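PDB 7D3U: monovalent Na+/H+ antiporter subunit D from Dietzia sp. DQ12-45-1b, which forms one of the membrane subunits of the Mrp complex, a sodium/proton antiporter, and is related to the proton-pumping subunits of respiratory complex I. Local coordinates for residues A101-Y109 with L146-R154; A370-A381 with L419-F430. All blocks are in the same frame, centred on the assembly; numbering follows the deposited sequence.

Both contacts are buried, but one joins loops and the other joins transmembrane helices. Contact 1 brings together two interhelical loops, that between helices 80-101 and 109-125 and that between helices 129-146 and 157-187, and mixes apolar packing, including the Tyr109 ring, with charged side chains whose strongest partners lie outside it. Contact 2 pairs the antiparallel helices 367-380 and 405-430, and what meets there is almost wholly apolar: aromatic rings, methionines and small aliphatic groups, with a detergent chain alongside. Neither has a hydrogen bond between its segments. They share no helix, their centres are about 28 Å apart, and contact 1 is complete in sequence before contact 2 begins.

Contact 1. Residues A101-Y109 with L146-R154; sequences AGEAYKRFY and LMMITRSGR
Leu146, at the end of helix 129-146, lays its CD2 methyl against Tyr109, 3.6 Å from CD2 of that ring, the two side chains crossing at about a right angle. Tyr109 CG stands opposite its backbone N (chi1 -174°), which directs the ring so that CD2 also meets Ile149 CG2. Ile149 is the main apolar wedge between the loops. Its CG2 packs on CG of Glu103, while CD1 reaches the backbone, 3.5 Å from Arg107 O, and touches Lys106 CB. The segments are the connections between helices 80-101 and 109-125 and between helices 129-146 and 157-187, so the contact packs together the turns of two transmembrane helix pairs at one end of the bundle. Thr150 opens a type I turn to Gly153, closed by Gly153 N to Thr150 O at 3.1 Å. Lys106, bent at chi2 and chi4, runs past this turn with CE 3.3 Å from Thr150 O; its NZ forms a salt bridge with Asp458 and a weak hydrogen bond to Gly102 O. The CA atoms of Arg151 and Gly102 are 4.8 Å apart, and Arg151 CD lies 3.8 Å from Ala101 O. Glu103 OE2 lies 3.4 Å from Arg151 N without forming a hydrogen bond; its hydrogen bond is to Ser238 OG. At Gly153, where phi is positive and there is no side chain, the CD of Lys106 packs against CA and its CE lies beside N.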
loop_
_atom_site.group_PDB
_atom_site.type_symbol
_atom_site.label_atom_id
_atom_site.label_comp_id
_atom_site.label_asym_id
_atom_site.label_seq_id
_atom_site.Cartn_x
_atom_site.Cartn_y
_atom_site.Cartn_z
ATOM N N ALA A 101 20.297 -8.758 -3.712
ATOM C CA ALA A 101 19.847 -8.102 -4.935
ATOM C C ALA A 101 20.807 -7.001 -5.361
ATOM O O ALA A 101 21.170 -6.901 -6.538
ATOM C CB ALA A 101 18.440 -7.538 -4.740
ATOM N N GLY A 102 21.237 -6.170 -4.418
ATOM C CA GLY A 102 22.056 -5.024 -4.751
ATOM C C GLY A 102 21.754 -3.829 -3.878
ATOM O O GLY A 102 22.561 -2.901 -3.784
ATOM N N GLU A 103 20.593 -3.837 -3.232
ATOM C CA GLU A 103 20.295 -2.855 -2.201
ATOM C C GLU A 103 21.026 -3.265 -0.927
ATOM O O GLU A 103 21.867 -4.167 -0.930
ATOM C CB GLU A 103 18.789 -2.729 -1.997
ATOM C CG GLU A 103 18.043 -2.189 -3.200
ATOM C CD GLU A 103 17.388 -3.282 -4.017
ATOM O OE1 GLU A 103 17.288 -4.420 -3.516
ATOM O OE2 GLU A 103 16.972 -3.004 -5.160
ATOM N N ALA A 104 20.749 -2.572 0.176
ATOM C CA ALA A 104 21.351 -2.793 1.486
ATOM C C ALA A 104 22.833 -2.461 1.495
ATOM O O ALA A 104 23.462 -2.512 2.557
ATOM C CB ALA A 104 21.150 -4.224 2.002
ATOM N N TYR A 105 23.414 -2.125 0.346
ATOM C CA TYR A 105 24.734 -1.530 0.275
ATOM C C TYR A 105 24.677 -0.045 -0.023
ATOM O O TYR A 105 25.660 0.659 0.222
ATOM C CB TYR A 105 25.580 -2.229 -0.797
ATOM C CG TYR A 105 25.854 -3.685 -0.511
ATOM C CD1 TYR A 105 26.813 -4.060 0.419
ATOM C CD2 TYR A 105 25.156 -4.685 -1.170
ATOM C CE1 TYR A 105 27.069 -5.389 0.682
ATOM C CE2 TYR A 105 25.403 -6.017 -0.911
ATOM C CZ TYR A 105 26.360 -6.363 0.016
ATOM O OH TYR A 105 26.612 -7.689 0.277
ATOM N N LYS A 106 23.553 0.443 -0.542
ATOM C CA LYS A 106 23.346 1.871 -0.683
ATOM C C LYS A 106 23.312 2.528 0.692
ATOM O O LYS A 106 23.145 1.870 1.721
ATOM C CB LYS A 106 22.045 2.150 -1.434
ATOM C CG LYS A 106 21.919 1.401 -2.747
ATOM C CD LYS A 106 22.906 1.917 -3.775
ATOM C CE LYS A 106 22.988 0.991 -4.971
ATOM N NZ LYS A 106 24.057 -0.026 -4.810
ATOM N N ARG A 107 23.482 3.843 0.701
ATOM C CA ARG A 107 23.513 4.570 1.958
ATOM C C ARG A 107 22.160 4.514 2.650
ATOM O O ARG A 107 21.110 4.589 2.007
ATOM C CB ARG A 107 23.920 6.021 1.719
ATOM C CG ARG A 107 25.414 6.218 1.569
ATOM C CD ARG A 107 26.113 6.129 2.908
ATOM N NE ARG A 107 26.086 7.404 3.616
ATOM C CZ ARG A 107 27.104 8.255 3.657
ATOM N NH1 ARG A 107 28.237 7.965 3.032
ATOM N NH2 ARG A 107 26.992 9.394 4.325
ATOM N N PHE A 108 22.197 4.365 3.973
ATOM C CA PHE A 108 21.020 4.497 4.832
ATOM C C PHE A 108 19.953 3.447 4.538
ATOM O O PHE A 108 18.773 3.667 4.807
ATOM C CB PHE A 108 20.413 5.898 4.727
ATOM C CG PHE A 108 21.410 7.007 4.879
ATOM C CD1 PHE A 108 22.443 6.910 5.791
ATOM C CD2 PHE A 108 21.316 8.144 4.101
ATOM C CE1 PHE A 108 23.359 7.930 5.926
ATOM C CE2 PHE A 108 22.228 9.164 4.233
ATOM C CZ PHE A 108 23.252 9.056 5.145
ATOM N N TYR A 109 20.330 2.302 3.982
ATOM C CA TYR A 109 19.321 1.259 3.845
ATOM C C TYR A 109 19.142 0.500 5.160
ATOM O O TYR A 109 17.997 0.289 5.578
ATOM C CB TYR A 109 19.651 0.294 2.704
ATOM C CG TYR A 109 18.557 -0.717 2.435
ATOM C CD1 TYR A 109 18.516 -1.927 3.118
ATOM C CD2 TYR A 109 17.564 -0.461 1.503
ATOM C CE1 TYR A 109 17.524 -2.851 2.874
ATOM C CE2 TYR A 109 16.565 -1.379 1.255
ATOM C CZ TYR A 109 16.550 -2.570 1.943
ATOM O OH TYR A 109 15.556 -3.487 1.697
ATOM N N LEU A 146 13.087 4.684 1.374
ATOM C CA LEU A 146 13.367 3.401 0.742
ATOM C C LEU A 146 12.858 3.337 -0.689
ATOM O O LEU A 146 13.337 2.505 -1.466
ATOM C CB LEU A 146 12.751 2.266 1.558
ATOM C CG LEU A 146 13.423 1.939 2.889
ATOM C CD1 LEU A 146 12.703 0.798 3.579
ATOM C CD2 LEU A 146 14.879 1.596 2.666
ATOM N N MET A 147 11.903 4.190 -1.059
ATOM C CA MET A 147 11.418 4.207 -2.432
ATOM C C MET A 147 12.431 4.792 -3.403
ATOM O O MET A 147 12.273 4.617 -4.615
ATOM C CB MET A 147 10.107 4.988 -2.517
ATOM C CG MET A 147 8.973 4.365 -1.731
ATOM S SD MET A 147 7.419 5.246 -1.934
ATOM C CE MET A 147 7.108 4.961 -3.671
ATOM N N MET A 148 13.456 5.481 -2.906
ATOM C CA MET A 148 14.527 5.989 -3.750
ATOM C C MET A 148 15.726 5.055 -3.814
ATOM O O MET A 148 16.526 5.165 -4.747
ATOM C CB MET A 148 14.989 7.364 -3.256
ATOM C CG MET A 148 13.904 8.426 -3.266
ATOM S SD MET A 148 13.830 9.345 -4.813
ATOM C CE MET A 148 12.534 8.454 -5.666
ATOM N N ILE A 149 15.869 4.151 -2.847
ATOM C CA ILE A 149 16.954 3.178 -2.874
ATOM C C ILE A 149 16.696 2.187 -3.999
ATOM O O ILE A 149 15.692 1.466 -3.992
ATOM C CB ILE A 149 17.083 2.461 -1.526
ATOM C CG1 ILE A 149 17.456 3.452 -0.427
ATOM C CG2 ILE A 149 18.117 1.358 -1.615
ATOM C CD1 ILE A 149 18.802 4.084 -0.621
ATOM N N THR A 150 17.600 2.147 -4.971
ATOM C CA THR A 150 17.476 1.248 -6.106
ATOM C C THR A 150 18.745 0.417 -6.233
ATOM O O THR A 150 19.785 0.743 -5.656
ATOM C CB THR A 150 17.214 2.017 -7.405
ATOM O OG1 THR A 150 15.985 2.741 -7.285
ATOM C CG2 THR A 150 17.098 1.057 -8.573
ATOM N N ARG A 151 18.641 -0.671 -6.998
ATOM C CA ARG A 151 19.788 -1.546 -7.210
ATOM C C ARG A 151 20.948 -0.807 -7.863
ATOM O O ARG A 151 22.113 -1.114 -7.587
ATOM C CB ARG A 151 19.368 -2.748 -8.056
ATOM C CG ARG A 151 20.514 -3.581 -8.600
ATOM C CD ARG A 151 20.009 -4.762 -9.414
ATOM N NE ARG A 151 19.402 -4.352 -10.677
ATOM C CZ ARG A 151 18.094 -4.207 -10.866
ATOM N NH1 ARG A 151 17.632 -3.831 -12.050
ATOM N NH2 ARG A 151 17.248 -4.439 -9.874
ATOM N N SER A 152 20.655 0.177 -8.710
ATOM C CA SER A 152 21.687 0.929 -9.408
ATOM C C SER A 152 22.040 2.241 -8.729
ATOM O O SER A 152 22.915 2.958 -9.224
ATOM C CB SER A 152 21.249 1.215 -10.845
ATOM O OG SER A 152 20.039 1.950 -10.863
ATOM N N GLY A 153 21.388 2.579 -7.622
ATOM C CA GLY A 153 21.680 3.807 -6.918
ATOM C C GLY A 153 21.093 5.056 -7.530
ATOM O O GLY A 153 21.395 6.156 -7.054
ATOM N N ARG A 154 20.275 4.933 -8.566
ATOM C CA ARG A 154 19.638 6.066 -9.218
ATOM C C ARG A 154 18.126 5.977 -9.049
ATOM O O ARG A 154 17.601 5.084 -8.383
ATOM C CB ARG A 154 20.015 6.128 -10.700
ATOM C CG ARG A 154 21.164 7.064 -11.009
ATOM C CD ARG A 154 22.470 6.546 -10.443
ATOM N NE ARG A 154 23.619 7.207 -11.050
ATOM C CZ ARG A 154 24.882 6.935 -10.746
ATOM N NH1 ARG A 154 25.866 7.585 -11.350
ATOM N NH2 ARG A 154 25.163 6.012 -9.839
#

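Contact 2. Residues A370-A381 with L419-F430; sequences AVAFFASAMSLA and LLSMLKIWTGIF. With LMT (dodecyl-beta-D-maltoside), chain Q.
Phe373 of helix 367-380 enters helix 405-430 as a knob, its ring set among Met422, Ile425, Trp426 and Phe430. The two helix segments run antiparallel, 166° between their directions, with axes 9.7 Å apart at closest approach. With CG anti to the backbone N (chi1 167°), the Phe373 ring is aimed at the partner helix, its CZ meeting Ile425 CG2 and Met422 CE. One face of this ring receives Phe430, nearly parallel at 17° but slid so far that the rings barely overlap; Ala377 CB lies over the rim of the opposite face. The edge of Phe373 meets CE3 of Trp426. The indole is packed on both faces: Phe430 CB lies over one, and Phe374 points its edge at the other in an edge-to-face pair, centroids 4.6 Å apart, with CD1 above the centre of the indole. Along the indole edge lie Ala370 O and C7 of the maltoside alkyl chain, whose C3 comes within 3.7 Å of Phe374 CD2. Phe374 also makes an edge-to-face pair with Phe140 of subunit A, extending the aromatic cluster across a subunit boundary. Farther along, Met422 CE fits between Phe373 CZ and Ala377 CB while SD rests 3.8 Å from Leu380 CD2. Met378 starts away from the partner helix, but its bends at chi2 and chi3 return CE to Leu419 CD1, 3.6 Å away. Ala381 CB touches the same methyl. With no hydrogen bond or charge pair between these segments, their contact rests on van der Waals and aromatic packing, chemistry suited to transmembrane helices whose apolar flank, at Val371, Phe374 and Trp426, is lined by a detergent alkyl chain.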
loop_
_atom_site.group_PDB
_atom_site.type_symbol
_atom_site.label_atom_id
_atom_site.label_comp_id
_atom_site.label_asym_id
_atom_site.label_seq_id
_atom_site.Cartn_x
_atom_site.Cartn_y
_atom_site.Cartn_z
ATOM N N ALA A 370 11.248 -20.713 -9.802
ATOM C CA ALA A 370 10.003 -21.210 -10.377
ATOM C C ALA A 370 9.183 -21.969 -9.342
ATOM O O ALA A 370 7.966 -21.784 -9.247
ATOM C CB ALA A 370 10.297 -22.098 -11.582
ATOM N N VAL A 371 9.837 -22.823 -8.554
ATOM C CA VAL A 371 9.148 -23.531 -7.477
ATOM C C VAL A 371 8.645 -22.542 -6.435
ATOM O O VAL A 371 7.489 -22.606 -5.991
ATOM C CB VAL A 371 10.078 -24.582 -6.849
ATOM C CG1 VAL A 371 9.497 -25.093 -5.547
ATOM C CG2 VAL A 371 10.314 -25.719 -7.818
ATOM N N ALA A 372 9.514 -21.615 -6.022
ATOM C CA ALA A 372 9.128 -20.639 -5.011
ATOM C C ALA A 372 7.965 -19.778 -5.474
ATOM O O ALA A 372 7.180 -19.299 -4.649
ATOM C CB ALA A 372 10.323 -19.760 -4.648
ATOM N N PHE A 373 7.831 -19.572 -6.783
ATOM C CA PHE A 373 6.718 -18.783 -7.287
ATOM C C PHE A 373 5.455 -19.616 -7.422
ATOM O O PHE A 373 4.368 -19.138 -7.096
ATOM C CB PHE A 373 7.064 -18.153 -8.635
ATOM C CG PHE A 373 5.873 -17.589 -9.354
ATOM C CD1 PHE A 373 5.442 -16.302 -9.099
ATOM C CD2 PHE A 373 5.181 -18.346 -10.283
ATOM C CE1 PHE A 373 4.347 -15.785 -9.752
ATOM C CE2 PHE A 373 4.084 -17.832 -10.935
ATOM C CZ PHE A 373 3.668 -16.552 -10.669
ATOM N N PHE A 374 5.563 -20.847 -7.924
ATOM C CA PHE A 374 4.355 -21.630 -8.153
ATOM C C PHE A 374 3.720 -22.060 -6.840
ATOM O O PHE A 374 2.489 -22.102 -6.727
ATOM C CB PHE A 374 4.649 -22.849 -9.018
ATOM C CG PHE A 374 3.425 -23.439 -9.647
ATOM C CD1 PHE A 374 2.880 -22.877 -10.787
ATOM C CD2 PHE A 374 2.798 -24.532 -9.084
ATOM C CE1 PHE A 374 1.749 -23.408 -11.363
ATOM C CE2 PHE A 374 1.665 -25.064 -9.656
ATOM C CZ PHE A 374 1.142 -24.503 -10.798
ATOM N N ALA A 375 4.536 -22.381 -5.836
ATOM C CA ALA A 375 3.980 -22.699 -4.526
ATOM C C ALA A 375 3.177 -21.524 -3.982
ATOM O O ALA A 375 2.023 -21.680 -3.565
ATOM C CB ALA A 375 5.101 -23.085 -3.563
ATOM N N SER A 376 3.767 -20.327 -4.009
ATOM C CA SER A 376 3.072 -19.154 -3.494
ATOM C C SER A 376 1.873 -18.782 -4.357
ATOM O O SER A 376 0.887 -18.256 -3.840
ATOM C CB SER A 376 4.040 -17.978 -3.390
ATOM O OG SER A 376 5.296 -18.398 -2.891
ATOM N N ALA A 377 1.922 -19.070 -5.656
ATOM C CA ALA A 377 0.793 -18.753 -6.522
ATOM C C ALA A 377 -0.388 -19.670 -6.235
ATOM O O ALA A 377 -1.534 -19.215 -6.142
ATOM C CB ALA A 377 1.208 -18.855 -7.988
ATOM N N MET A 378 -0.126 -20.971 -6.094
ATOM C CA MET A 378 -1.195 -21.889 -5.724
ATOM C C MET A 378 -1.727 -21.585 -4.332
ATOM O O MET A 378 -2.919 -21.765 -4.073
ATOM C CB MET A 378 -0.707 -23.333 -5.805
ATOM C CG MET A 378 -0.503 -23.835 -7.219
ATOM S SD MET A 378 -1.911 -23.505 -8.293
ATOM C CE MET A 378 -1.222 -22.261 -9.379
ATOM N N SER A 379 -0.867 -21.118 -3.425
ATOM C CA SER A 379 -1.361 -20.732 -2.109
ATOM C C SER A 379 -2.228 -19.482 -2.194
ATOM O O SER A 379 -3.253 -19.384 -1.513
ATOM C CB SER A 379 -0.195 -20.513 -1.154
ATOM O OG SER A 379 -0.627 -19.833 0.007
ATOM N N LEU A 380 -1.837 -18.522 -3.033
ATOM C CA LEU A 380 -2.626 -17.307 -3.200
ATOM C C LEU A 380 -3.985 -17.616 -3.809
ATOM O O LEU A 380 -4.999 -17.038 -3.404
ATOM C CB LEU A 380 -1.862 -16.310 -4.067
ATOM C CG LEU A 380 -2.540 -14.977 -4.363
ATOM C CD1 LEU A 380 -2.388 -14.045 -3.182
ATOM C CD2 LEU A 380 -1.955 -14.357 -5.614
ATOM N N ALA A 381 -4.027 -18.523 -4.785
ATOM C CA ALA A 381 -5.296 -18.929 -5.371
ATOM C C ALA A 381 -6.089 -19.861 -4.465
ATOM O O ALA A 381 -7.224 -20.210 -4.808
ATOM C CB ALA A 381 -5.060 -19.601 -6.723
ATOM N N LEU A 419 -6.530 -17.359 -10.024
ATOM C CA LEU A 419 -5.805 -18.448 -10.663
ATOM C C LEU A 419 -5.541 -18.145 -12.129
ATOM O O LEU A 419 -4.472 -18.470 -12.650
ATOM C CB LEU A 419 -6.579 -19.754 -10.518
ATOM C CG LEU A 419 -5.863 -20.972 -11.095
ATOM C CD1 LEU A 419 -4.501 -21.122 -10.449
ATOM C CD2 LEU A 419 -6.689 -22.225 -10.906
ATOM N N LEU A 420 -6.502 -17.519 -12.812
ATOM C CA LEU A 420 -6.297 -17.151 -14.208
ATOM C C LEU A 420 -5.115 -16.206 -14.358
ATOM O O LEU A 420 -4.281 -16.382 -15.252
ATOM C CB LEU A 420 -7.568 -16.515 -14.771
ATOM C CG LEU A 420 -7.488 -15.836 -16.141
ATOM C CD1 LEU A 420 -6.892 -16.768 -17.179
ATOM C CD2 LEU A 420 -8.864 -15.369 -16.576
ATOM N N SER A 421 -5.007 -15.214 -13.478
ATOM C CA SER A 421 -3.919 -14.249 -13.609
ATOM C C SER A 421 -2.583 -14.858 -13.197
ATOM O O SER A 421 -1.551 -14.593 -13.831
ATOM C CB SER A 421 -4.225 -13.001 -12.792
ATOM O OG SER A 421 -3.029 -12.331 -12.451
ATOM N N MET A 422 -2.575 -15.677 -12.144
ATOM C CA MET A 422 -1.334 -16.347 -11.771
ATOM C C MET A 422 -0.877 -17.306 -12.862
ATOM O O MET A 422 0.327 -17.439 -13.107
ATOM C CB MET A 422 -1.499 -17.085 -10.444
ATOM C CG MET A 422 -1.811 -16.184 -9.262
ATOM S SD MET A 422 -0.820 -14.682 -9.227
ATOM C CE MET A 422 0.799 -15.352 -8.881
ATOM N N LEU A 423 -1.817 -17.954 -13.551
ATOM C CA LEU A 423 -1.456 -18.804 -14.676
ATOM C C LEU A 423 -0.983 -17.981 -15.861
ATOM O O LEU A 423 -0.116 -18.430 -16.612
ATOM C CB LEU A 423 -2.642 -19.674 -15.082
ATOM C CG LEU A 423 -2.909 -20.891 -14.202
ATOM C CD1 LEU A 423 -4.042 -21.714 -14.778
ATOM C CD2 LEU A 423 -1.654 -21.727 -14.056
ATOM N N LYS A 424 -1.536 -16.782 -16.046
ATOM C CA LYS A 424 -1.021 -15.894 -17.080
ATOM C C LYS A 424 0.434 -15.541 -16.814
ATOM O O LYS A 424 1.259 -15.544 -17.734
ATOM C CB LYS A 424 -1.873 -14.630 -17.160
ATOM C CG LYS A 424 -1.791 -13.919 -18.495
ATOM C CD LYS A 424 -3.115 -13.276 -18.853
ATOM C CE LYS A 424 -3.649 -12.437 -17.706
ATOM N NZ LYS A 424 -2.684 -11.382 -17.289
ATOM N N ILE A 425 0.773 -15.255 -15.556
ATOM C CA ILE A 425 2.170 -14.984 -15.214
ATOM C C ILE A 425 3.024 -16.224 -15.457
ATOM O O ILE A 425 4.081 -16.162 -16.098
ATOM C CB ILE A 425 2.291 -14.505 -13.758
ATOM C CG1 ILE A 425 1.630 -13.144 -13.582
ATOM C CG2 ILE A 425 3.748 -14.403 -13.366
ATOM C CD1 ILE A 425 1.764 -12.599 -12.186
ATOM N N TRP A 426 2.574 -17.369 -14.936
ATOM C CA TRP A 426 3.317 -18.618 -15.068
ATOM C C TRP A 426 3.535 -18.998 -16.526
ATOM O O TRP A 426 4.551 -19.617 -16.860
ATOM C CB TRP A 426 2.565 -19.724 -14.323
ATOM C CG TRP A 426 3.130 -21.101 -14.455
ATOM C CD1 TRP A 426 2.633 -22.116 -15.215
ATOM C CD2 TRP A 426 4.274 -21.631 -13.778
ATOM N NE1 TRP A 426 3.406 -23.240 -15.068
ATOM C CE2 TRP A 426 4.420 -22.967 -14.190
ATOM C CE3 TRP A 426 5.195 -21.101 -12.871
ATOM C CZ2 TRP A 426 5.448 -23.781 -13.728
ATOM C CZ3 TRP A 426 6.212 -21.911 -12.413
ATOM C CH2 TRP A 426 6.332 -23.235 -12.841
ATOM N N THR A 427 2.605 -18.631 -17.406
ATOM C CA THR A 427 2.723 -18.970 -18.817
ATOM C C THR A 427 3.575 -17.956 -19.568
ATOM O O THR A 427 4.325 -18.324 -20.478
ATOM C CB THR A 427 1.332 -19.062 -19.444
ATOM O OG1 THR A 427 0.547 -20.015 -18.721
ATOM C CG2 THR A 427 1.423 -19.495 -20.894
ATOM N N GLY A 428 3.482 -16.680 -19.200
ATOM C CA GLY A 428 4.235 -15.657 -19.894
ATOM C C GLY A 428 5.655 -15.468 -19.422
ATOM O O GLY A 428 6.419 -14.763 -20.087
ATOM N N ILE A 429 6.037 -16.070 -18.297
ATOM C CA ILE A 429 7.386 -15.950 -17.762
ATOM C C ILE A 429 8.083 -17.303 -17.678
ATOM O O ILE A 429 9.238 -17.444 -18.089
ATOM C CB ILE A 429 7.386 -15.252 -16.384
ATOM C CG1 ILE A 429 7.028 -13.777 -16.536
ATOM C CG2 ILE A 429 8.734 -15.393 -15.711
ATOM C CD1 ILE A 429 7.161 -12.992 -15.257
ATOM N N PHE A 430 7.391 -18.315 -17.160
ATOM C CA PHE A 430 8.052 -19.563 -16.799
ATOM C C PHE A 430 7.882 -20.674 -17.823
ATOM O O PHE A 430 8.825 -21.439 -18.044
ATOM C CB PHE A 430 7.543 -20.052 -15.441
ATOM C CG PHE A 430 7.930 -19.162 -14.299
ATOM C CD1 PHE A 430 7.113 -18.116 -13.914
ATOM C CD2 PHE A 430 9.115 -19.360 -13.621
ATOM C CE1 PHE A 430 7.468 -17.295 -12.869
ATOM C CE2 PHE A 430 9.472 -18.538 -12.576
ATOM C CZ PHE A 430 8.648 -17.507 -12.200
HETATM C C1 LMT Q . 4.515 -27.044 -6.575
HETATM C C2 LMT Q . 5.847 -27.102 -7.258
HETATM C C3 LMT Q . 5.937 -26.451 -8.597
HETATM C C4 LMT Q . 7.084 -27.090 -9.330
HETATM C C5 LMT Q . 7.437 -26.290 -10.535
HETATM C C6 LMT Q . 8.251 -27.068 -11.511
HETATM C C7 LMT Q . 8.940 -26.128 -12.454
HETATM C C8 LMT Q . 9.417 -26.888 -13.640
HETATM C C9 LMT Q . 8.340 -27.280 -14.598
HETATM C C10 LMT Q . 9.012 -27.815 -15.831
HETATM C C11 LMT Q . 8.087 -27.805 -17.005
HETATM C C12 LMT Q . 8.772 -28.261 -18.249
#